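Local atomic coordinates of putative tagatose-6-phosphate ketose/aldose isomerase (Escherichia coli, PDB entry 3C3J), a protein that contains two SIS domains in one chain, each an alpha/beta fold built round a parallel sheet, and pairs with a second copy of itself. Residues H285-T288 with R289-D292; L296-L299 with R300-Q304; E314-D317 with I318-A321; A72-L75 with A76-G80; T191-S194 with Q195-R198. All coordinates share one frame; numbering follows the deposited sequence.

Interaction 1: H285-T288 with R289-D292; sequences HPYT and RQYD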
# COMPACT_ATOMS: atom_id res chain seq x y z
N HIS A 285 13.34 13.15 -10.62
CA HIS A 285 13.70 12.30 -11.73
C HIS A 285 13.05 12.89 -12.98
O HIS A 285 11.85 13.16 -13.01
CB HIS A 285 13.29 10.84 -11.52
CG HIS A 285 13.88 9.91 -12.53
ND1 HIS A 285 13.45 9.85 -13.84
CD2 HIS A 285 14.88 8.99 -12.41
CE1 HIS A 285 14.16 8.94 -14.49
NE2 HIS A 285 15.03 8.40 -13.65
N PRO A 286 13.86 13.12 -14.02
CA PRO A 286 13.36 13.84 -15.21
C PRO A 286 12.24 13.10 -15.99
O PRO A 286 11.38 13.74 -16.60
CB PRO A 286 14.62 14.03 -16.05
CG PRO A 286 15.50 12.90 -15.64
CD PRO A 286 15.28 12.74 -14.17
N TYR A 287 12.21 11.78 -15.94
CA TYR A 287 11.09 11.04 -16.52
C TYR A 287 9.84 11.12 -15.63
O TYR A 287 8.76 11.60 -16.06
CB TYR A 287 11.50 9.58 -16.75
CG TYR A 287 10.37 8.75 -17.26
CD1 TYR A 287 9.96 8.84 -18.60
CD2 TYR A 287 9.68 7.90 -16.42
CE1 TYR A 287 8.90 8.09 -19.06
CE2 TYR A 287 8.64 7.15 -16.86
CZ TYR A 287 8.24 7.23 -18.17
OH TYR A 287 7.19 6.47 -18.58
N THR A 288 10.02 10.68 -14.39
CA THR A 288 8.95 10.57 -13.39
C THR A 288 8.22 11.88 -13.19
O THR A 288 7.00 11.91 -13.17
CB THR A 288 9.52 10.10 -12.04
OG1 THR A 288 10.32 8.91 -12.23
CG2 THR A 288 8.39 9.86 -11.01
N ARG A 289 8.97 12.98 -13.07
CA ARG A 289 8.35 14.27 -12.76
C ARG A 289 7.39 14.79 -13.81
O ARG A 289 6.49 15.54 -13.49
CB ARG A 289 9.40 15.31 -12.44
CG ARG A 289 10.22 15.76 -13.56
CD ARG A 289 11.44 16.55 -13.03
NE ARG A 289 11.06 17.56 -12.04
CZ ARG A 289 10.64 18.78 -12.34
NH1 ARG A 289 10.55 19.17 -13.61
NH2 ARG A 289 10.33 19.64 -11.36
N GLN A 290 7.54 14.35 -15.04
CA GLN A 290 6.59 14.72 -16.09
C GLN A 290 5.16 14.31 -15.71
O GLN A 290 4.23 15.06 -15.90
CB GLN A 290 6.99 14.05 -17.40
CG GLN A 290 8.36 14.45 -17.87
CD GLN A 290 8.72 13.69 -19.09
OE1 GLN A 290 9.07 12.50 -19.03
NE2 GLN A 290 8.53 14.33 -20.24
N TYR A 291 5.03 13.13 -15.10
CA TYR A 291 3.74 12.63 -14.69
C TYR A 291 3.20 13.41 -13.49
O TYR A 291 2.01 13.69 -13.41
CB TYR A 291 3.84 11.13 -14.36
CG TYR A 291 4.10 10.28 -15.59
CD1 TYR A 291 3.06 9.80 -16.36
CD2 TYR A 291 5.40 9.98 -15.99
CE1 TYR A 291 3.30 9.03 -17.49
CE2 TYR A 291 5.66 9.24 -17.11
CZ TYR A 291 4.60 8.76 -17.86
OH TYR A 291 4.85 8.00 -18.97
N ASP A 292 4.10 13.71 -12.55
CA ASP A 292 3.74 14.55 -11.38
C ASP A 292 3.22 15.91 -11.81
O ASP A 292 2.20 16.38 -11.29
CB ASP A 292 4.93 14.75 -10.45
CG ASP A 292 5.43 13.43 -9.84
OD1 ASP A 292 4.71 12.42 -9.89
OD2 ASP A 292 6.56 13.43 -9.33
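Tyr-287 and Tyr-291 pack against each other across the first turn of helix 288-302, in the second of the chain's two SIS domains, and illustrate how a helix start can be built into a subunit interface. The turn leading in is closed by a capping bond, in which His-285 ND1 accepts from Tyr-287 N, while His-285 O takes the straighter bond from Arg-289 N (2.9 Å, 163°). Tyr-291 can be followed outward atom by atom. Its CB lies 3.5 Å from Thr-288 O, the carbonyl that receives the backbone N of Tyr-291 itself. With CG anti to the carbonyl carbon (chi1 -68°), the ring leans back toward the helix start, and CD2 comes to 3.7 Å from Tyr-287 O. One bond further, CE2 passes over a face of the Tyr-287 ring, 3.4 Å from Tyr-287 CZ. The pair is an offset edge-to-face stack: centroids stand 5.3 Å apart with the planes inclined by 62°, and Tyr-291 supplies the edge. Both phenol tips continue into the second subunit, where Tyr-287 OH bonds to Val-92 O of that chain and Tyr-291 OH to His-380 N. His-380 and Trp-382 of the second subunit add further edge-to-face contacts, to Tyr-291 and Tyr-287 respectively. On another side of the turn, Asp-292 bonds through OD1 to Ser-232 and through OD2 to the backbone of Ser-283, which ties the helix to nearby loops. At their ends the two hydroxyls meet, Tyr-291 OH donating to Tyr-287 OH over 2.8 Å.

Interaction 2: L296-L299 with R300-Q304; sequences LAEL and RRDNQ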
# COMPACT_ATOMS: atom_id res chain seq x y z
N LEU A 296 -0.43 17.64 -11.34
CA LEU A 296 -0.51 18.96 -10.71
C LEU A 296 -1.33 19.93 -11.59
O LEU A 296 -2.22 20.62 -11.10
CB LEU A 296 0.89 19.52 -10.51
CG LEU A 296 1.02 20.84 -9.76
CD1 LEU A 296 0.29 20.74 -8.42
CD2 LEU A 296 2.52 21.14 -9.60
N ALA A 297 -1.02 19.95 -12.87
CA ALA A 297 -1.75 20.81 -13.83
C ALA A 297 -3.25 20.54 -13.80
O ALA A 297 -4.08 21.46 -13.83
CB ALA A 297 -1.20 20.61 -15.24
N GLU A 298 -3.61 19.27 -13.76
CA GLU A 298 -5.00 18.86 -13.70
C GLU A 298 -5.68 19.32 -12.41
O GLU A 298 -6.79 19.85 -12.45
CB GLU A 298 -5.09 17.33 -13.85
CG GLU A 298 -6.48 16.71 -13.71
CD GLU A 298 -6.47 15.21 -13.97
OE1 GLU A 298 -5.69 14.76 -14.86
OE2 GLU A 298 -7.22 14.48 -13.27
N LEU A 299 -5.01 19.14 -11.26
CA LEU A 299 -5.57 19.62 -9.99
C LEU A 299 -5.71 21.14 -9.95
O LEU A 299 -6.65 21.65 -9.37
CB LEU A 299 -4.72 19.14 -8.81
CG LEU A 299 -4.66 17.61 -8.63
CD1 LEU A 299 -3.98 17.25 -7.32
CD2 LEU A 299 -6.04 16.97 -8.74
N ARG A 300 -4.77 21.85 -10.57
CA ARG A 300 -4.79 23.31 -10.60
C ARG A 300 -5.93 23.81 -11.49
O ARG A 300 -6.69 24.73 -11.12
CB ARG A 300 -3.45 23.86 -11.08
CG ARG A 300 -2.31 23.76 -10.05
CD ARG A 300 -1.36 24.93 -10.13
NE ARG A 300 -0.10 24.77 -9.41
CZ ARG A 300 0.03 24.77 -8.09
NH1 ARG A 300 -1.02 24.85 -7.29
NH2 ARG A 300 1.24 24.67 -7.55
N ARG A 301 -6.06 23.18 -12.65
CA ARG A 301 -7.13 23.48 -13.59
C ARG A 301 -8.52 23.17 -13.04
O ARG A 301 -9.44 23.96 -13.24
CB ARG A 301 -6.91 22.68 -14.88
CG ARG A 301 -7.49 23.30 -16.10
CD ARG A 301 -7.93 22.26 -17.14
NE ARG A 301 -7.06 21.07 -17.30
CZ ARG A 301 -7.26 19.87 -16.72
NH1 ARG A 301 -8.26 19.64 -15.85
NH2 ARG A 301 -6.41 18.87 -16.98
N ASP A 302 -8.67 22.03 -12.37
CA ASP A 302 -9.92 21.64 -11.72
C ASP A 302 -10.41 22.70 -10.74
O ASP A 302 -11.61 22.94 -10.61
CB ASP A 302 -9.75 20.34 -10.91
CG ASP A 302 -9.58 19.11 -11.77
OD1 ASP A 302 -9.82 19.19 -13.00
OD2 ASP A 302 -9.21 18.06 -11.20
N ASN A 303 -9.47 23.29 -10.00
CA ASN A 303 -9.78 24.32 -9.04
C ASN A 303 -10.86 23.90 -8.03
O ASN A 303 -11.74 24.69 -7.67
CB ASN A 303 -10.19 25.61 -9.78
CG ASN A 303 -10.24 26.81 -8.88
OD1 ASN A 303 -9.41 26.98 -8.00
ND2 ASN A 303 -11.25 27.63 -9.08
N GLN A 304 -10.82 22.66 -7.57
CA GLN A 304 -11.85 22.21 -6.64
C GLN A 304 -11.37 22.05 -5.20
O GLN A 304 -12.16 22.18 -4.26
CB GLN A 304 -12.59 20.98 -7.18
CG GLN A 304 -11.97 19.63 -6.93
CD GLN A 304 -12.38 18.60 -8.00
OE1 GLN A 304 -12.99 18.96 -9.02
NE2 GLN A 304 -12.03 17.33 -7.78
O HOH W 1 -6.12 15.77 -17.57
O HOH W 2 -8.68 20.81 -7.47
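Leu-296 and Arg-300, one turn apart near the end of helix 288-302, run side by side in the same direction on the firmly held side of this contact. Leu-296 is buried, and its CD1 sits over the centre of the Arg-300 guanidinium, 4.0 Å above its plane, so a methyl group covers one face of the cation. The in-plane nitrogens find backbone oxygens instead: NE bonds to Ile-318 O, NH1 to Val-308 O and NH2 to Pro-323 O. Held at all three nitrogens, the group has little freedom to rotate, and it joins the helix of this beta-alpha-beta unit to its following strand and to helix 317-320.

The solvent side belongs to Arg-301, which is exposed. Its chain, bent at chi2 and chi3, folds back along the helix until NH2 lies 3.6 Å from Glu-298 CA, with the guanidinium face laid over that atom. NH1 pairs with Asp-302 OD1 at 3.3 Å, and a water links weakly to NH2 while also lying near Glu-298 OE1. Beyond this, the helix unwinds: Asn-303 has positive phi, its N bonds only weakly to Leu-299 O, and a second water bridges that oxygen (2.9 Å) to Gln-304 N (2.8 Å).

On the same side as Arg-301, Glu-298 OE2 and Asp-302 OD2 stand 4.6 Å apart. Lys-269 NZ forms salt bridges with both, and Arg-265 with Glu-298 OE1. Shared cations of this kind would probably offset the repulsion between the carboxylates and keep both in their charged form.

Interaction 3: E314-D317 with I318-A321; sequences ESSD and IVAA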
# COMPACT_ATOMS: atom_id res chain seq x y z
N GLU A 314 12.77 22.39 -8.60
CA GLU A 314 12.75 23.36 -9.70
C GLU A 314 11.35 23.92 -9.86
O GLU A 314 10.38 23.16 -9.86
CB GLU A 314 13.05 22.70 -11.03
CG GLU A 314 14.33 21.93 -11.16
CD GLU A 314 14.50 21.43 -12.61
OE1 GLU A 314 13.79 21.98 -13.50
OE2 GLU A 314 15.30 20.49 -12.86
N SER A 315 11.25 25.23 -10.01
CA SER A 315 9.98 25.82 -10.37
C SER A 315 9.71 25.54 -11.86
O SER A 315 10.59 25.09 -12.60
CB SER A 315 9.96 27.32 -10.08
OG SER A 315 8.62 27.79 -10.13
N SER A 316 8.47 25.75 -12.27
CA SER A 316 8.06 25.64 -13.66
C SER A 316 6.75 26.39 -13.72
O SER A 316 6.22 26.79 -12.69
CB SER A 316 7.88 24.18 -14.09
OG SER A 316 6.75 23.59 -13.46
N ASP A 317 6.21 26.57 -14.91
CA ASP A 317 4.96 27.29 -15.02
C ASP A 317 3.85 26.60 -14.23
O ASP A 317 3.12 27.26 -13.49
CB ASP A 317 4.57 27.45 -16.49
CG ASP A 317 5.37 28.56 -17.17
OD1 ASP A 317 5.57 29.63 -16.54
OD2 ASP A 317 5.79 28.34 -18.33
N ILE A 318 3.76 25.29 -14.36
CA ILE A 318 2.76 24.52 -13.64
C ILE A 318 2.92 24.65 -12.11
O ILE A 318 1.94 24.88 -11.38
CB ILE A 318 2.78 23.03 -14.07
CG1 ILE A 318 2.30 22.92 -15.53
CG2 ILE A 318 1.87 22.21 -13.15
CD1 ILE A 318 2.49 21.55 -16.19
N VAL A 319 4.15 24.50 -11.65
CA VAL A 319 4.46 24.58 -10.22
C VAL A 319 4.18 25.99 -9.70
O VAL A 319 3.59 26.15 -8.65
CB VAL A 319 5.92 24.18 -9.96
CG1 VAL A 319 6.39 24.63 -8.57
CG2 VAL A 319 6.09 22.64 -10.18
N ALA A 320 4.57 27.01 -10.47
CA ALA A 320 4.31 28.43 -10.13
C ALA A 320 2.86 28.95 -10.30
O ALA A 320 2.53 30.01 -9.77
CB ALA A 320 5.28 29.34 -10.92
N ALA A 321 2.00 28.22 -11.00
CA ALA A 321 0.61 28.64 -11.25
C ALA A 321 -0.33 28.47 -10.05
O ALA A 321 -1.55 28.49 -10.21
CB ALA A 321 0.06 27.90 -12.44
O HOH W 3 5.62 23.36 -16.28
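From Ser-316 to Val-319 the backbone changes from an extended strand-like course to a helix, and the change is a textbook N-cap. Ser-316 is still extended, whereas Asp-317, Ile-318 and Val-319 all have helical torsions, opening the short helix 317-320 of the second SIS domain. Ser-316 O receives Ala-320 N over 2.8 Å, a nearly straight bond. The turn is soon over: Ala-321 has left the helical region, and its N makes a weak bond to Asp-317 O.

The cap itself comes from the serine side chain. Because OG lies between the backbone N and the carbonyl carbon (chi1 69°), it bends over the start of the helix and accepts from Val-319 N at 3.3 Å, with an N-H...O angle of 167°. A water lies 3.0 Å from the same OG and accepts from Ile-318 N, so a second amide of the first turn is met indirectly. Ser-316 N, by contrast, is buried by the contact and has no partner in the model.

Side-chain packing is sparse, as most of these residues are exposed. Val-319 is the buried exception, packed on Leu-293 and Leu-296 of helix 288-302 and on Ile-326 of the neighbouring strand. Ser-315 OG rests 3.8 Å from Ala-320 CB, while on the capping side Val-319 CG2 approaches Ser-316 OG to 3.5 Å.

Interaction 4: A72-L75 with A76-G80; sequences APWL and ASHTG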
# COMPACT_ATOMS: atom_id res chain seq x y z
N ALA A 72 12.91 0.40 -0.56
CA ALA A 72 13.15 -0.97 -1.04
C ALA A 72 13.26 -1.07 -2.58
O ALA A 72 14.19 -1.70 -3.10
CB ALA A 72 12.09 -1.93 -0.49
N PRO A 73 12.35 -0.42 -3.32
CA PRO A 73 12.47 -0.51 -4.78
C PRO A 73 13.74 0.11 -5.31
O PRO A 73 14.41 -0.50 -6.13
CB PRO A 73 11.24 0.26 -5.28
CG PRO A 73 10.28 0.23 -4.11
CD PRO A 73 11.15 0.36 -2.93
N TRP A 74 14.07 1.32 -4.86
CA TRP A 74 15.36 1.93 -5.23
C TRP A 74 16.54 1.04 -4.87
O TRP A 74 17.44 0.81 -5.71
CB TRP A 74 15.52 3.31 -4.60
CG TRP A 74 16.77 3.96 -5.06
CD1 TRP A 74 16.97 4.59 -6.25
CD2 TRP A 74 18.04 3.99 -4.37
NE1 TRP A 74 18.28 5.03 -6.34
CE2 TRP A 74 18.95 4.68 -5.21
CE3 TRP A 74 18.49 3.49 -3.13
CZ2 TRP A 74 20.29 4.90 -4.84
CZ3 TRP A 74 19.82 3.73 -2.76
CH2 TRP A 74 20.70 4.43 -3.61
N LEU A 75 16.55 0.49 -3.66
CA LEU A 75 17.63 -0.42 -3.27
C LEU A 75 17.72 -1.66 -4.19
O LEU A 75 18.81 -2.10 -4.57
CB LEU A 75 17.49 -0.85 -1.81
CG LEU A 75 17.98 0.14 -0.75
CD1 LEU A 75 17.64 -0.37 0.65
CD2 LEU A 75 19.48 0.43 -0.92
N ALA A 76 16.56 -2.22 -4.54
CA ALA A 76 16.50 -3.35 -5.44
C ALA A 76 17.18 -3.01 -6.78
O ALA A 76 18.04 -3.76 -7.26
CB ALA A 76 15.03 -3.77 -5.67
N SER A 77 16.79 -1.88 -7.37
CA SER A 77 17.27 -1.51 -8.69
C SER A 77 18.71 -1.04 -8.64
O SER A 77 19.48 -1.36 -9.53
CB SER A 77 16.43 -0.42 -9.34
OG SER A 77 16.32 0.72 -8.51
N HIS A 78 19.05 -0.28 -7.61
CA HIS A 78 20.41 0.24 -7.45
C HIS A 78 21.44 -0.88 -7.28
O HIS A 78 22.52 -0.81 -7.85
CB HIS A 78 20.51 1.20 -6.28
CG HIS A 78 21.81 1.93 -6.21
ND1 HIS A 78 22.82 1.60 -5.33
CD2 HIS A 78 22.27 2.98 -6.94
CE1 HIS A 78 23.84 2.41 -5.52
NE2 HIS A 78 23.54 3.26 -6.48
N THR A 79 21.11 -1.89 -6.47
CA THR A 79 22.03 -2.98 -6.13
C THR A 79 21.87 -4.22 -7.02
O THR A 79 22.78 -5.05 -7.10
CB THR A 79 21.84 -3.46 -4.66
OG1 THR A 79 20.56 -4.09 -4.53
CG2 THR A 79 21.95 -2.31 -3.65
N GLY A 80 20.70 -4.38 -7.66
CA GLY A 80 20.36 -5.60 -8.35
C GLY A 80 20.06 -6.79 -7.43
O GLY A 80 19.99 -7.93 -7.89
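The last turns of helix 63-79, the helix of a beta-alpha-beta unit between strands 55-59 and 82-85, hold an aromatic pair made by residues four apart, Trp-74 and His-78. Both side chains leave with CG anti to the backbone N (chi1 -176° and -170°), a shared torsion that sends them out the same way, one turn apart, and lets the rings overlap. They form an offset stack, the imidazole displaced toward CZ2 and CH2 of Trp-74 with CZ2 over its face; imidazole and six-membered ring have centroids 4.4 Å apart and planes inclined by 20°. His-78 CB adds a CH-pi contact almost directly above the six-membered ring, 3.9 Å from its centroid. In the backbone, His-78 N bonds to Trp-74 O at 2.7 Å.

Leu-75 turns inward to Phe-83 and Phe-187, while Pro-73 and Ser-77 pack against the second subunit, on its Asp-97 and Met-96. The helix ends at Gly-80, whose phi is positive. Just before it, Leu-75 O is gripped twice by one residue: Thr-79 N comes to 3.0 Å from one face of the carbonyl plane, and Thr-79 OG1, which also bonds to Lys-81 N, donates from the opposite face at 2.7 Å.

Interaction 5: T191-S194 with Q195-R198; sequences TINS and QTFR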
# COMPACT_ATOMS: atom_id res chain seq x y z
N THR A 191 26.91 5.83 -2.81
CA THR A 191 25.95 6.88 -3.17
C THR A 191 25.53 7.66 -1.94
O THR A 191 25.48 8.90 -1.96
CB THR A 191 24.67 6.26 -3.82
OG1 THR A 191 25.05 5.49 -4.95
CG2 THR A 191 23.64 7.32 -4.26
N ILE A 192 25.19 6.94 -0.87
CA ILE A 192 24.68 7.54 0.34
C ILE A 192 25.70 7.28 1.42
O ILE A 192 25.86 6.16 1.85
CB ILE A 192 23.29 6.96 0.74
CG1 ILE A 192 22.30 7.05 -0.44
CG2 ILE A 192 22.81 7.62 2.03
CD1 ILE A 192 21.90 8.45 -0.84
N ASN A 193 26.41 8.32 1.83
CA ASN A 193 27.47 8.13 2.80
C ASN A 193 27.65 9.39 3.62
O ASN A 193 26.98 10.39 3.40
CB ASN A 193 28.76 7.65 2.12
CG ASN A 193 29.26 8.60 1.07
OD1 ASN A 193 29.48 9.76 1.35
ND2 ASN A 193 29.40 8.12 -0.17
N SER A 194 28.58 9.34 4.56
CA SER A 194 28.73 10.43 5.53
C SER A 194 29.24 11.69 4.87
O SER A 194 29.19 12.74 5.46
CB SER A 194 29.64 10.03 6.68
OG SER A 194 30.92 9.75 6.17
N GLN A 195 29.73 11.57 3.63
CA GLN A 195 30.09 12.74 2.85
C GLN A 195 28.91 13.26 2.02
O GLN A 195 28.47 14.42 2.21
CB GLN A 195 31.32 12.47 1.95
CG GLN A 195 32.63 12.46 2.75
CD GLN A 195 32.85 13.77 3.55
OE1 GLN A 195 32.94 14.87 2.98
NE2 GLN A 195 32.91 13.65 4.88
N THR A 196 28.40 12.42 1.11
CA THR A 196 27.32 12.85 0.21
C THR A 196 26.07 13.28 0.99
O THR A 196 25.42 14.26 0.63
CB THR A 196 26.94 11.76 -0.85
OG1 THR A 196 26.40 10.62 -0.19
CG2 THR A 196 28.15 11.33 -1.70
N PHE A 197 25.77 12.59 2.09
CA PHE A 197 24.55 12.87 2.84
C PHE A 197 24.62 14.19 3.58
O PHE A 197 23.58 14.71 3.97
CB PHE A 197 24.16 11.73 3.79
CG PHE A 197 22.68 11.62 4.03
CD1 PHE A 197 21.81 11.19 3.02
CD2 PHE A 197 22.13 11.98 5.27
CE1 PHE A 197 20.42 11.09 3.26
CE2 PHE A 197 20.74 11.88 5.50
CZ PHE A 197 19.89 11.44 4.50
N ARG A 198 25.81 14.74 3.77
CA ARG A 198 25.90 16.10 4.33
C ARG A 198 25.15 17.13 3.50
O ARG A 198 24.66 18.11 4.03
CB ARG A 198 27.36 16.54 4.52
CG ARG A 198 28.06 15.80 5.64
CD ARG A 198 29.54 16.08 5.65
NE ARG A 198 30.22 15.13 6.52
CZ ARG A 198 30.43 15.32 7.82
NH1 ARG A 198 30.02 16.43 8.42
NH2 ARG A 198 31.04 14.37 8.51
O HOH W 4 32.27 12.15 6.78
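Asn-193 OD1 accepts two backbone N-H groups, those of Gln-195 and Thr-196, the first closing an Asx turn and the second added from the next residue, on the way to helix 198-210. The two donors use the oxygen differently. Gln-195 N lies in the carbonyl plane on a lone pair, at 2.9 Å, whereas Thr-196 N, equally distant, stands above that plane but makes the straighter bond (166°). The amide is held from its other end as well, by ND2 bonding to Pro-189 O, which should fix its rotation. Asn-193 also contributes its own carbonyl, to which Phe-197 N bonds at 2.8 Å.

Thr-196 returns the grip. Its OG1, placed between backbone N and carbonyl carbon by a chi1 of 65°, accepts from Asn-193 N at 3.1 Å and donates to Thr-191 O. The incoming loop and the type I turn from Gln-195 to Arg-198 are thus laced together by one hydroxyl.

Phe-197 faces inward, its CD1 3.8 Å from Ile-192 CG2, among Leu-31, Ala-181 and the edge-to-face partner Phe-340. At the other side Ser-194 OG bonds to Asp-35, fastening the loop to helix 23-49. A water donates to that same OG and lies in the plane of the Arg-198 guanidinium, at its edge, while Arg-198 NE makes a weak bond of 2.8 Å to Ser-194 O.

In the fold
Interactions 1 and 2 share helix 288-302, their centres about 17 Å apart along it, and interaction 3 lies beside both. The firmest tie is between interactions 2 and 3, where Arg-300 holds helix 317-320 and Ile-318 CG2 packs 3.7 Å from Ala-297 N; interaction 1 merely brushes interaction 3 through Arg-289 and Glu-314. Interaction 4, in the other SIS domain, touches interaction 5, in the loop between helices 174-187 and 198-210, Trp-74 CH2 lying 4.2 Å from Thr-191 CG2. Interactions 1 and 4 belong to different domains, with centres about 19 Å and nearest atoms about 8 Å apart, yet both meet the second subunit, as does interaction 2 through Glu-298, whereas interactions 3 and 5 do not.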